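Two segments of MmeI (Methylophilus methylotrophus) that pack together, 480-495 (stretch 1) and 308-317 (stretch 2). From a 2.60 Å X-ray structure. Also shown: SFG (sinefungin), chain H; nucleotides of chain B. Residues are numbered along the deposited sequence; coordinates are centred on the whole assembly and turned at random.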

ATOM      1  N   GLY A 480      -6.806   6.050   8.139  1.00 32.57           N
ATOM      2  CA  GLY A 480      -5.385   6.178   7.908  1.00 30.04           C
ATOM      3  C   GLY A 480      -4.896   5.185   6.881  1.00 32.12           C
ATOM      4  O   GLY A 480      -5.653   4.384   6.338  1.00 32.14           O
ATOM      5  N   ASN A 481      -3.581   5.243   6.649  1.00 35.61           N
ATOM      6  CA  ASN A 481      -2.901   4.445   5.635  1.00 30.76           C
ATOM      7  C   ASN A 481      -1.830   3.591   6.305  1.00 28.51           C
ATOM      8  O   ASN A 481      -0.638   3.932   6.275  1.00 28.23           O
ATOM      9  CB  ASN A 481      -2.301   5.338   4.551  1.00 26.97           C
ATOM     10  CG  ASN A 481      -1.576   4.545   3.494  1.00 25.92           C
ATOM     11  OD1 ASN A 481      -1.839   3.354   3.296  1.00 23.31           O
ATOM     12  ND2 ASN A 481      -0.650   5.193   2.811  1.00 25.92           N
ATOM     13  N   PRO A 482      -2.216   2.456   6.880  1.00 27.72           N
ATOM     14  CA  PRO A 482      -1.267   1.614   7.636  1.00 28.34           C
ATOM     15  C   PRO A 482      -0.269   0.915   6.725  1.00 35.10           C
ATOM     16  O   PRO A 482      -0.535   0.713   5.526  1.00 27.27           O
ATOM     17  CB  PRO A 482      -2.182   0.591   8.330  1.00 31.49           C
ATOM     18  CG  PRO A 482      -3.572   1.139   8.205  1.00 29.59           C
ATOM     19  CD  PRO A 482      -3.594   1.949   6.957  1.00 27.20           C
ATOM     20  N   PRO A 483       0.875   0.478   7.280  1.00 34.81           N
ATOM     21  CA  PRO A 483       1.955  -0.066   6.447  1.00 29.86           C
ATOM     22  C   PRO A 483       1.610  -1.400   5.808  1.00 31.84           C
ATOM     23  O   PRO A 483       0.924  -2.238   6.404  1.00 30.30           O
ATOM     24  CB  PRO A 483       3.108  -0.225   7.440  1.00 31.28           C
ATOM     25  CG  PRO A 483       2.434  -0.436   8.729  1.00 32.18           C
ATOM     26  CD  PRO A 483       1.273   0.512   8.694  1.00 32.61           C
ATOM     27  N   PHE A 484       2.134  -1.591   4.585  1.00 27.33           N
ATOM     28  CA  PHE A 484       1.952  -2.804   3.798  1.00 28.16           C
ATOM     29  C   PHE A 484       3.218  -3.634   3.907  1.00 27.58           C
ATOM     30  O   PHE A 484       4.299  -3.174   3.526  1.00 31.48           O
ATOM     31  CB  PHE A 484       1.715  -2.514   2.313  1.00 28.33           C
ATOM     32  CG  PHE A 484       0.679  -1.486   2.028  1.00 31.21           C
ATOM     33  CD1 PHE A 484      -0.216  -1.055   2.991  1.00 33.92           C
ATOM     34  CD2 PHE A 484       0.585  -0.956   0.753  1.00 31.86           C
ATOM     35  CE1 PHE A 484      -1.171  -0.092   2.676  1.00 32.64           C
ATOM     36  CE2 PHE A 484      -0.368  -0.011   0.443  1.00 26.90           C
ATOM     37  CZ  PHE A 484      -1.246   0.416   1.407  1.00 27.56           C
ATOM     38  N   VAL A 485       3.098  -4.854   4.395  1.00 30.30           N
ATOM     39  CA  VAL A 485       4.277  -5.709   4.431  1.00 27.01           C
ATOM     40  C   VAL A 485       3.825  -7.133   4.151  1.00 23.65           C
ATOM     41  O   VAL A 485       2.941  -7.667   4.833  1.00 25.31           O
ATOM     42  CB  VAL A 485       5.038  -5.610   5.770  1.00 28.70           C
ATOM     43  CG1 VAL A 485       6.247  -6.526   5.715  1.00 27.35           C
ATOM     44  CG2 VAL A 485       5.485  -4.161   6.093  1.00 23.84           C
ATOM     45  N   GLY A 486       4.403  -7.746   3.131  1.00 23.26           N
ATOM     46  CA  GLY A 486       3.977  -9.072   2.743  1.00 28.88           C
ATOM     47  C   GLY A 486       4.311 -10.103   3.796  1.00 27.32           C
ATOM     48  O   GLY A 486       5.145  -9.890   4.668  1.00 29.89           O
ATOM     49  N   LYS A 487       3.638 -11.250   3.702  1.00 27.71           N
ATOM     50  CA  LYS A 487       3.773 -12.286   4.719  1.00 24.39           C
ATOM     51  C   LYS A 487       5.205 -12.786   4.846  1.00 29.05           C
ATOM     52  O   LYS A 487       5.609 -13.237   5.922  1.00 37.66           O
ATOM     53  CB  LYS A 487       2.862 -13.447   4.367  1.00 27.73           C
ATOM     54  CG  LYS A 487       3.213 -14.063   3.011  1.00 21.73           C
ATOM     55  CD  LYS A 487       2.654 -15.455   2.962  1.00 23.00           C
ATOM     56  CE  LYS A 487       2.724 -16.025   1.575  1.00 32.33           C
ATOM     57  NZ  LYS A 487       1.934 -17.274   1.527  1.00 37.16           N
ATOM     58  N   SER A 488       5.974 -12.745   3.760  1.00 29.84           N
ATOM     59  CA  SER A 488       7.330 -13.270   3.719  1.00 26.14           C
ATOM     60  C   SER A 488       8.365 -12.159   3.677  1.00 33.15           C
ATOM     61  O   SER A 488       9.518 -12.406   3.305  1.00 40.46           O
ATOM     62  CB  SER A 488       7.522 -14.189   2.512  1.00 29.05           C
ATOM     63  OG  SER A 488       6.526 -15.198   2.456  1.00 35.43           O
ATOM     64  N   LYS A 489       7.983 -10.937   4.043  1.00 33.49           N
ATOM     65  CA  LYS A 489       8.914  -9.814   4.040  1.00 32.46           C
ATOM     66  C   LYS A 489       8.975  -9.109   5.392  1.00 30.55           C
ATOM     67  O   LYS A 489       9.578  -8.030   5.482  1.00 26.09           O
ATOM     68  CB  LYS A 489       8.549  -8.793   2.944  1.00 28.90           C
ATOM     69  CG  LYS A 489       8.379  -9.329   1.482  1.00 33.41           C
ATOM     70  CD  LYS A 489       9.581 -10.173   0.987  1.00 37.44           C
ATOM     71  CE  LYS A 489       9.812 -10.059  -0.536  1.00 37.20           C
ATOM     72  NZ  LYS A 489       9.136 -11.133  -1.367  1.00 39.59           N
ATOM     73  N   GLN A 490       8.369  -9.675   6.440  1.00 23.42           N
ATOM     74  CA  GLN A 490       8.191  -8.957   7.696  1.00 31.42           C
ATOM     75  C   GLN A 490       9.119  -9.488   8.795  1.00 35.41           C
ATOM     76  O   GLN A 490       9.455 -10.675   8.843  1.00 33.41           O
ATOM     77  CB  GLN A 490       6.721  -9.007   8.159  1.00 33.59           C
ATOM     78  CG  GLN A 490       5.962 -10.263   7.764  1.00 34.75           C
ATOM     79  CD  GLN A 490       4.539 -10.326   8.333  1.00 36.24           C
ATOM     80  OE1 GLN A 490       4.307 -10.996   9.352  1.00 35.29           O
ATOM     81  NE2 GLN A 490       3.574  -9.672   7.650  1.00 27.62           N
ATOM     82  N   THR A 491       9.542  -8.583   9.675  1.00 30.05           N
ATOM     83  CA  THR A 491      10.563  -8.883  10.661  1.00 27.54           C
ATOM     84  C   THR A 491       9.967  -9.719  11.798  1.00 34.24           C
ATOM     85  O   THR A 491       8.745  -9.743  11.985  1.00 34.53           O
ATOM     86  CB  THR A 491      11.169  -7.582  11.190  1.00 25.85           C
ATOM     87  OG1 THR A 491      10.185  -6.844  11.925  1.00 27.95           O
ATOM     88  CG2 THR A 491      11.708  -6.710  10.049  1.00 20.86           C
ATOM     89  N   PRO A 492      10.799 -10.440  12.567  1.00 37.50           N
ATOM     90  CA  PRO A 492      10.220 -11.304  13.612  1.00 39.95           C
ATOM     91  C   PRO A 492       9.306 -10.540  14.556  1.00 33.75           C
ATOM     92  O   PRO A 492       8.296 -11.090  15.025  1.00 31.44           O
ATOM     93  CB  PRO A 492      11.454 -11.874  14.333  1.00 30.33           C
ATOM     94  CG  PRO A 492      12.584 -11.731  13.369  1.00 27.68           C
ATOM     95  CD  PRO A 492      12.278 -10.486  12.582  1.00 38.67           C
ATOM     96  N   GLY A 493       9.613  -9.264  14.804  1.00 33.87           N
ATOM     97  CA  GLY A 493       8.728  -8.432  15.608  1.00 29.62           C
ATOM     98  C   GLY A 493       7.351  -8.239  14.998  1.00 35.69           C
ATOM     99  O   GLY A 493       6.342  -8.322  15.700  1.00 37.84           O
ATOM    100  N   GLN A 494       7.275  -7.972  13.681  1.00 34.80           N
ATOM    101  CA  GLN A 494       5.946  -7.699  13.134  1.00 32.27           C
ATOM    102  C   GLN A 494       5.144  -8.957  12.825  1.00 31.66           C
ATOM    103  O   GLN A 494       3.910  -8.885  12.831  1.00 30.83           O
ATOM    104  CB  GLN A 494       5.998  -6.787  11.905  1.00 24.36           C
ATOM    105  CG  GLN A 494       7.126  -6.976  10.952  1.00 30.30           C
ATOM    106  CD  GLN A 494       7.488  -5.676  10.226  1.00 29.61           C
ATOM    107  OE1 GLN A 494       8.322  -5.655   9.322  1.00 29.84           O
ATOM    108  NE2 GLN A 494       6.877  -4.591  10.645  1.00 31.58           N
ATOM    109  N   LYS A 495       5.780 -10.111  12.600  1.00 31.38           N
ATOM    110  CA  LYS A 495       5.001 -11.349  12.594  1.00 32.29           C
ATOM    111  C   LYS A 495       4.388 -11.595  13.968  1.00 34.51           C
ATOM    112  O   LYS A 495       3.233 -12.017  14.080  1.00 38.09           O
ATOM    113  CB  LYS A 495       5.852 -12.561  12.194  1.00 30.02           C
ATOM    114  CG  LYS A 495       6.497 -12.545  10.805  1.00 36.91           C
ATOM    115  CD  LYS A 495       7.526 -13.704  10.693  1.00 37.81           C
ATOM    116  CE  LYS A 495       8.495 -13.599   9.504  1.00 33.91           C
ATOM    117  NZ  LYS A 495       9.923 -13.830   9.937  1.00 33.89           N
TER
HETATM  118  N   SFG H1002      -0.436   8.301   6.354  1.00 39.36           N
HETATM  119  CA  SFG H1002       0.893   8.778   6.675  1.00 41.66           C
HETATM  120  C   SFG H1002       1.130  10.028   5.849  1.00 44.47           C
HETATM  121  O   SFG H1002       0.229  10.414   5.072  1.00 45.42           O
HETATM  122  OXT SFG H1002       2.199  10.678   5.936  1.00 43.95           O
HETATM  123  CB  SFG H1002       1.933   7.717   6.332  1.00 40.94           C
HETATM  124  CG  SFG H1002       1.549   6.434   7.054  1.00 38.68           C
HETATM  125  CD  SFG H1002       2.436   5.352   6.481  1.00 36.43           C
HETATM  126  NE  SFG H1002       1.826   4.925   5.237  1.00 35.96           N
HETATM  127  C5' SFG H1002       2.602   4.174   7.454  1.00 40.93           C
HETATM  128  C4' SFG H1002       3.127   4.578   8.873  1.00 40.18           C
HETATM  129  O4' SFG H1002       2.894   3.602   9.703  1.00 39.00           O
HETATM  130  C3' SFG H1002       4.653   4.766   8.948  1.00 45.25           C
HETATM  131  O3' SFG H1002       4.889   6.075   9.203  1.00 50.67           O
HETATM  132  C2' SFG H1002       5.149   3.842  10.099  1.00 42.99           C
HETATM  133  O2' SFG H1002       6.153   4.524  10.963  1.00 45.35           O
HETATM  134  C1' SFG H1002       4.081   3.613  10.794  1.00 38.60           C
HETATM  135  N9  SFG H1002       4.043   2.310  11.381  1.00 33.27           N
HETATM  136  C8  SFG H1002       4.473   1.160  10.869  1.00 37.02           C
HETATM  137  N7  SFG H1002       4.194   0.184  11.736  1.00 34.95           N
HETATM  138  C5  SFG H1002       3.584   0.738  12.784  1.00 38.51           C
HETATM  139  C6  SFG H1002       3.106   0.183  13.945  1.00 37.93           C
HETATM  140  N6  SFG H1002       3.077  -1.172  14.439  1.00 32.91           N
HETATM  141  N1  SFG H1002       2.525   0.936  14.872  1.00 36.32           N
HETATM  142  C2  SFG H1002       2.407   2.269  14.657  1.00 32.87           C
HETATM  143  N3  SFG H1002       2.885   2.819  13.510  1.00 34.79           N
HETATM  144  C4  SFG H1002       3.477   2.050  12.568  1.00 35.93           C
ATOM    145  P    DA B   7       6.314  -5.799  -0.286  1.00 30.69           P
ATOM    146  OP1  DA B   7       7.673  -5.384   0.161  1.00 25.69           O
ATOM    147  OP2  DA B   7       5.358  -6.346   0.708  1.00 25.65           O
ATOM    148  O5'  DA B   7       5.678  -4.596  -1.097  1.00 30.66           O
ATOM    149  C5'  DA B   7       4.817  -3.702  -0.518  1.00 24.13           C
ATOM    150  C4'  DA B   7       4.948  -2.421  -1.278  1.00 24.41           C
ATOM    151  O4'  DA B   7       4.067  -1.436  -0.744  1.00 24.74           O
ATOM    152  C3'  DA B   7       6.342  -1.816  -1.263  1.00 26.76           C
ATOM    153  O3'  DA B   7       6.614  -1.360  -2.562  1.00 27.28           O
ATOM    154  C2'  DA B   7       6.218  -0.665  -0.261  1.00 26.25           C
ATOM    155  C1'  DA B   7       4.768  -0.253  -0.439  1.00 27.04           C
ATOM    156  N9   DA B   7       4.114   0.269   0.754  1.00 28.76           N
ATOM    157  C8   DA B   7       4.225  -0.212   2.016  1.00 26.87           C
ATOM    158  N7   DA B   7       3.462   0.395   2.875  1.00 28.44           N
ATOM    159  C5   DA B   7       2.774   1.328   2.116  1.00 30.34           C
ATOM    160  C6   DA B   7       1.784   2.293   2.441  1.00 28.00           C
ATOM    161  N6   DA B   7       1.318   2.488   3.677  1.00 28.36           N
ATOM    162  N1   DA B   7       1.305   3.061   1.443  1.00 28.37           N
ATOM    163  C2   DA B   7       1.775   2.871   0.213  1.00 27.62           C
ATOM    164  N3   DA B   7       2.690   1.992  -0.211  1.00 31.01           N
ATOM    165  C4   DA B   7       3.152   1.248   0.804  1.00 28.76           C
ATOM    166  P    DC B   8       8.107  -1.221  -3.145  1.00 26.16           P
ATOM    167  OP1  DC B   8       9.150  -1.145  -2.110  1.00 28.54           O
ATOM    168  OP2  DC B   8       7.969  -0.069  -4.063  1.00 31.46           O
ATOM    169  O5'  DC B   8       8.304  -2.535  -4.031  1.00 35.95           O
ATOM    170  C5'  DC B   8       7.778  -3.788  -3.607  1.00 31.91           C
ATOM    171  C4'  DC B   8       8.529  -4.919  -4.284  1.00 33.57           C
ATOM    172  O4'  DC B   8       7.725  -5.486  -5.365  1.00 29.14           O
ATOM    173  C3'  DC B   8       9.856  -4.515  -4.915  1.00 32.32           C
ATOM    174  O3'  DC B   8      10.786  -5.584  -4.760  1.00 35.89           O
ATOM    175  C2'  DC B   8       9.471  -4.305  -6.382  1.00 27.70           C
ATOM    176  C1'  DC B   8       8.438  -5.415  -6.581  1.00 29.77           C
ATOM    177  N1   DC B   8       7.442  -5.146  -7.684  1.00 32.35           N
ATOM    178  C2   DC B   8       7.390  -5.977  -8.816  1.00 29.66           C
ATOM    179  O2   DC B   8       8.165  -6.921  -8.908  1.00 36.11           O
ATOM    180  N3   DC B   8       6.484  -5.720  -9.781  1.00 31.57           N
ATOM    181  C4   DC B   8       5.648  -4.688  -9.653  1.00 33.43           C
ATOM    182  N4   DC B   8       4.767  -4.476 -10.626  1.00 25.89           N
ATOM    183  C5   DC B   8       5.676  -3.831  -8.508  1.00 31.78           C
ATOM    184  C6   DC B   8       6.579  -4.095  -7.559  1.00 29.90           C
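Stretch 2, residues 308-317: RRNLGAHYTS

Stretch 2 (308-317) lies along the loop part of stretch 1 (480-495) in the opposite sense: the nearest CA pairs are Asn-481 with Thr-316 (CA to CA 7.1 Å), Pro-483 with Gly-312 (CA to CA 4.3 Å) and Val-485 with Asn-310 (CA to CA 6.7 Å), so one chain descends in number as the other climbs. Stretch 2 opens in a helix that begins earlier in the chain. Gly-312 is the first residue to leave helical angles; its positive phi (56°) and the bonds Gly-312 N to Arg-309 O (3.0 Å) and Ala-313 N to Arg-308 O (2.9 Å) make a Schellman motif, after which the chain runs on as loop to Ser-317, the N-cap position of the next helix. The contact buries 431 Å², both sides summed.

Along stretch 1, Asn-481 is the first residue to touch. Its CB points toward stretch 2, and with chi1 at t the amide donates from ND2 to Thr-316 OG1 (2.9 Å). The same ND2 also donates to N1 of DA7 in chain B (3.2 Å), so one amide group ties stretch 2 to the base. The backbone joins in through sinefungin: SFG NE donates to Asn-481 O (2.9 Å) and to His-314 O (3.0 Å), while Thr-316 N donates to SFG O (2.9 Å). Pro-482 has its CA-to-CB bond pointing away from stretch 2 and makes no contact with it.

At Pro-483 the backbones come closest. Its CB lies 3.1 Å from Leu-311 O and 3.8 Å from Gly-312 CA. A CB on Gly-312 would point toward stretch 1 and sit 2.6 Å from Pro-483 CB, a clash, so the bare glycine is what allows this approach, and the positive phi favours glycine as well. Phe-484 sets its CB sideways, and its ring carries the adenine of DA7 over one face; the His-314 ring is near the same nucleotide, with ND1 3.5 Å from DA7 N9. Val-485 points back toward stretch 2, placing CG2 3.4 Å from Asn-310 O.

From Gly-486 to Lys-489 stretch 1 makes a type I beta turn, closed by Lys-489 N to Gly-486 O (3.1 Å), and Lys-487 and Ser-488 are out of reach. Gly-486 N donates to DA7 OP2 (3.0 Å), whereas Arg-309 of stretch 2 donates from NE to OP1 of the same phosphate (2.8 Å). Lys-489 returns to the contact, its CE 3.7 Å from Arg-309 NH2.

The last contacts gather round Asn-310, the residue of stretch 2 with the most area covered. Its CB points sideways, but the end of the side chain comes nearer, bringing ND2 to 3.4 Å from Thr-491 CG2. Thr-491 is the N-cap position of the helix that begins at Pro-492. Gln-494, the third residue of that helix, accepts through OE1 from Asn-310 ND2 at a very short 2.4 Å and from Thr-491 N at 3.2 Å, so a single side-chain oxygen serves both the N-cap residue of its own helix and stretch 2.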

ATOM      1  N   ARG A 308      12.457   2.489   5.058  1.00 35.11           N
ATOM      2  CA  ARG A 308      11.273   2.998   4.362  1.00 35.06           C
ATOM      3  C   ARG A 308      10.365   1.876   3.906  1.00 32.40           C
ATOM      4  O   ARG A 308       9.146   1.934   4.082  1.00 35.78           O
ATOM      5  CB  ARG A 308      11.674   3.842   3.151  1.00 35.68           C
ATOM      6  CG  ARG A 308      11.826   5.302   3.458  1.00 44.52           C
ATOM      7  CD  ARG A 308      12.009   6.143   2.220  1.00 36.50           C
ATOM      8  NE  ARG A 308      10.901   5.961   1.314  1.00 35.95           N
ATOM      9  CZ  ARG A 308      10.637   6.782   0.301  1.00 45.30           C
ATOM     10  NH1 ARG A 308      11.406   7.854   0.102  1.00 44.93           N
ATOM     11  NH2 ARG A 308       9.595   6.548  -0.500  1.00 33.42           N
ATOM     12  N   ARG A 309      10.945   0.831   3.331  1.00 28.77           N
ATOM     13  CA  ARG A 309      10.108  -0.245   2.828  1.00 35.01           C
ATOM     14  C   ARG A 309       9.433  -0.983   3.979  1.00 29.27           C
ATOM     15  O   ARG A 309       8.215  -1.190   3.972  1.00 29.83           O
ATOM     16  CB  ARG A 309      10.945  -1.186   1.958  1.00 31.25           C
ATOM     17  CG  ARG A 309      10.238  -2.458   1.586  1.00 27.84           C
ATOM     18  CD  ARG A 309      10.889  -3.101   0.388  1.00 30.16           C
ATOM     19  NE  ARG A 309      10.276  -4.394   0.117  1.00 35.30           N
ATOM     20  CZ  ARG A 309      10.714  -5.255  -0.794  1.00 37.29           C
ATOM     21  NH1 ARG A 309      11.777  -4.953  -1.540  1.00 34.85           N
ATOM     22  NH2 ARG A 309      10.085  -6.420  -0.957  1.00 31.90           N
ATOM     23  N   ASN A 310      10.201  -1.312   5.012  1.00 31.87           N
ATOM     24  CA  ASN A 310       9.741  -2.222   6.056  1.00 32.78           C
ATOM     25  C   ASN A 310       8.778  -1.574   7.057  1.00 30.76           C
ATOM     26  O   ASN A 310       7.894  -2.257   7.588  1.00 36.26           O
ATOM     27  CB  ASN A 310      10.955  -2.800   6.789  1.00 29.16           C
ATOM     28  CG  ASN A 310      10.567  -3.519   8.061  1.00 29.83           C
ATOM     29  OD1 ASN A 310      10.741  -2.991   9.175  1.00 34.19           O
ATOM     30  ND2 ASN A 310      10.015  -4.723   7.910  1.00 24.09           N
ATOM     31  N   LEU A 311       8.926  -0.296   7.365  1.00 23.58           N
ATOM     32  CA  LEU A 311       7.875   0.343   8.142  1.00 24.60           C
ATOM     33  C   LEU A 311       6.711   0.801   7.280  1.00 33.18           C
ATOM     34  O   LEU A 311       5.746   1.360   7.809  1.00 36.70           O
ATOM     35  CB  LEU A 311       8.435   1.531   8.926  1.00 27.04           C
ATOM     36  CG  LEU A 311       9.442   1.050   9.981  1.00 28.67           C
ATOM     37  CD1 LEU A 311       9.851   2.164  10.889  1.00 25.61           C
ATOM     38  CD2 LEU A 311       8.878  -0.132  10.783  1.00 22.87           C
ATOM     39  N   GLY A 312       6.762   0.555   5.975  1.00 30.26           N
ATOM     40  CA  GLY A 312       5.795   1.144   5.078  1.00 27.67           C
ATOM     41  C   GLY A 312       5.741   2.653   5.152  1.00 33.91           C
ATOM     42  O   GLY A 312       4.640   3.224   5.144  1.00 34.53           O
ATOM     43  N   ALA A 313       6.901   3.323   5.212  1.00 27.88           N
ATOM     44  CA  ALA A 313       6.925   4.771   5.476  1.00 30.59           C
ATOM     45  C   ALA A 313       6.702   5.588   4.195  1.00 32.05           C
ATOM     46  O   ALA A 313       7.576   6.293   3.685  1.00 31.37           O
ATOM     47  CB  ALA A 313       8.224   5.160   6.153  1.00 29.06           C
ATOM     48  N   HIS A 314       5.472   5.534   3.702  1.00 29.06           N
ATOM     49  CA  HIS A 314       5.118   6.186   2.448  1.00 28.41           C
ATOM     50  C   HIS A 314       3.977   7.147   2.704  1.00 26.46           C
ATOM     51  O   HIS A 314       2.902   6.725   3.135  1.00 27.52           O
ATOM     52  CB  HIS A 314       4.750   5.149   1.399  1.00 30.80           C
ATOM     53  CG  HIS A 314       5.942   4.408   0.894  1.00 33.22           C
ATOM     54  ND1 HIS A 314       6.140   3.064   1.118  1.00 30.87           N
ATOM     55  CD2 HIS A 314       7.034   4.849   0.226  1.00 29.69           C
ATOM     56  CE1 HIS A 314       7.284   2.699   0.570  1.00 32.22           C
ATOM     57  NE2 HIS A 314       7.843   3.764   0.020  1.00 31.18           N
ATOM     58  N   TYR A 315       4.227   8.435   2.489  1.00 22.29           N
ATOM     59  CA  TYR A 315       3.232   9.426   2.834  1.00 24.77           C
ATOM     60  C   TYR A 315       2.091   9.386   1.824  1.00 30.85           C
ATOM     61  O   TYR A 315       2.277   9.041   0.651  1.00 26.99           O
ATOM     62  CB  TYR A 315       3.871  10.811   2.903  1.00 32.25           C
ATOM     63  CG  TYR A 315       3.729  11.656   1.662  1.00 32.85           C
ATOM     64  CD1 TYR A 315       2.555  12.363   1.412  1.00 35.32           C
ATOM     65  CD2 TYR A 315       4.775  11.783   0.766  1.00 32.12           C
ATOM     66  CE1 TYR A 315       2.405  13.137   0.291  1.00 34.38           C
ATOM     67  CE2 TYR A 315       4.652  12.562  -0.355  1.00 36.02           C
ATOM     68  CZ  TYR A 315       3.453  13.241  -0.600  1.00 40.67           C
ATOM     69  OH  TYR A 315       3.291  14.023  -1.740  1.00 37.66           O
ATOM     70  N   THR A 316       0.901   9.764   2.290  1.00 29.85           N
ATOM     71  CA  THR A 316      -0.322   9.678   1.505  1.00 30.12           C
ATOM     72  C   THR A 316      -0.659  11.026   0.883  1.00 24.99           C
ATOM     73  O   THR A 316      -0.738  12.037   1.585  1.00 26.51           O
ATOM     74  CB  THR A 316      -1.485   9.182   2.364  1.00 27.39           C
ATOM     75  OG1 THR A 316      -1.075   8.014   3.092  1.00 30.11           O
ATOM     76  CG2 THR A 316      -2.656   8.815   1.481  1.00 24.86           C
ATOM     77  N   SER A 317      -0.866  11.022  -0.433  1.00 27.13           N
ATOM     78  CA  SER A 317      -1.169  12.232  -1.194  1.00 30.42           C
ATOM     79  C   SER A 317      -2.387  12.946  -0.634  1.00 26.22           C
ATOM     80  O   SER A 317      -3.311  12.325  -0.099  1.00 28.42           O
ATOM     81  CB  SER A 317      -1.424  11.897  -2.677  1.00 20.98           C
TER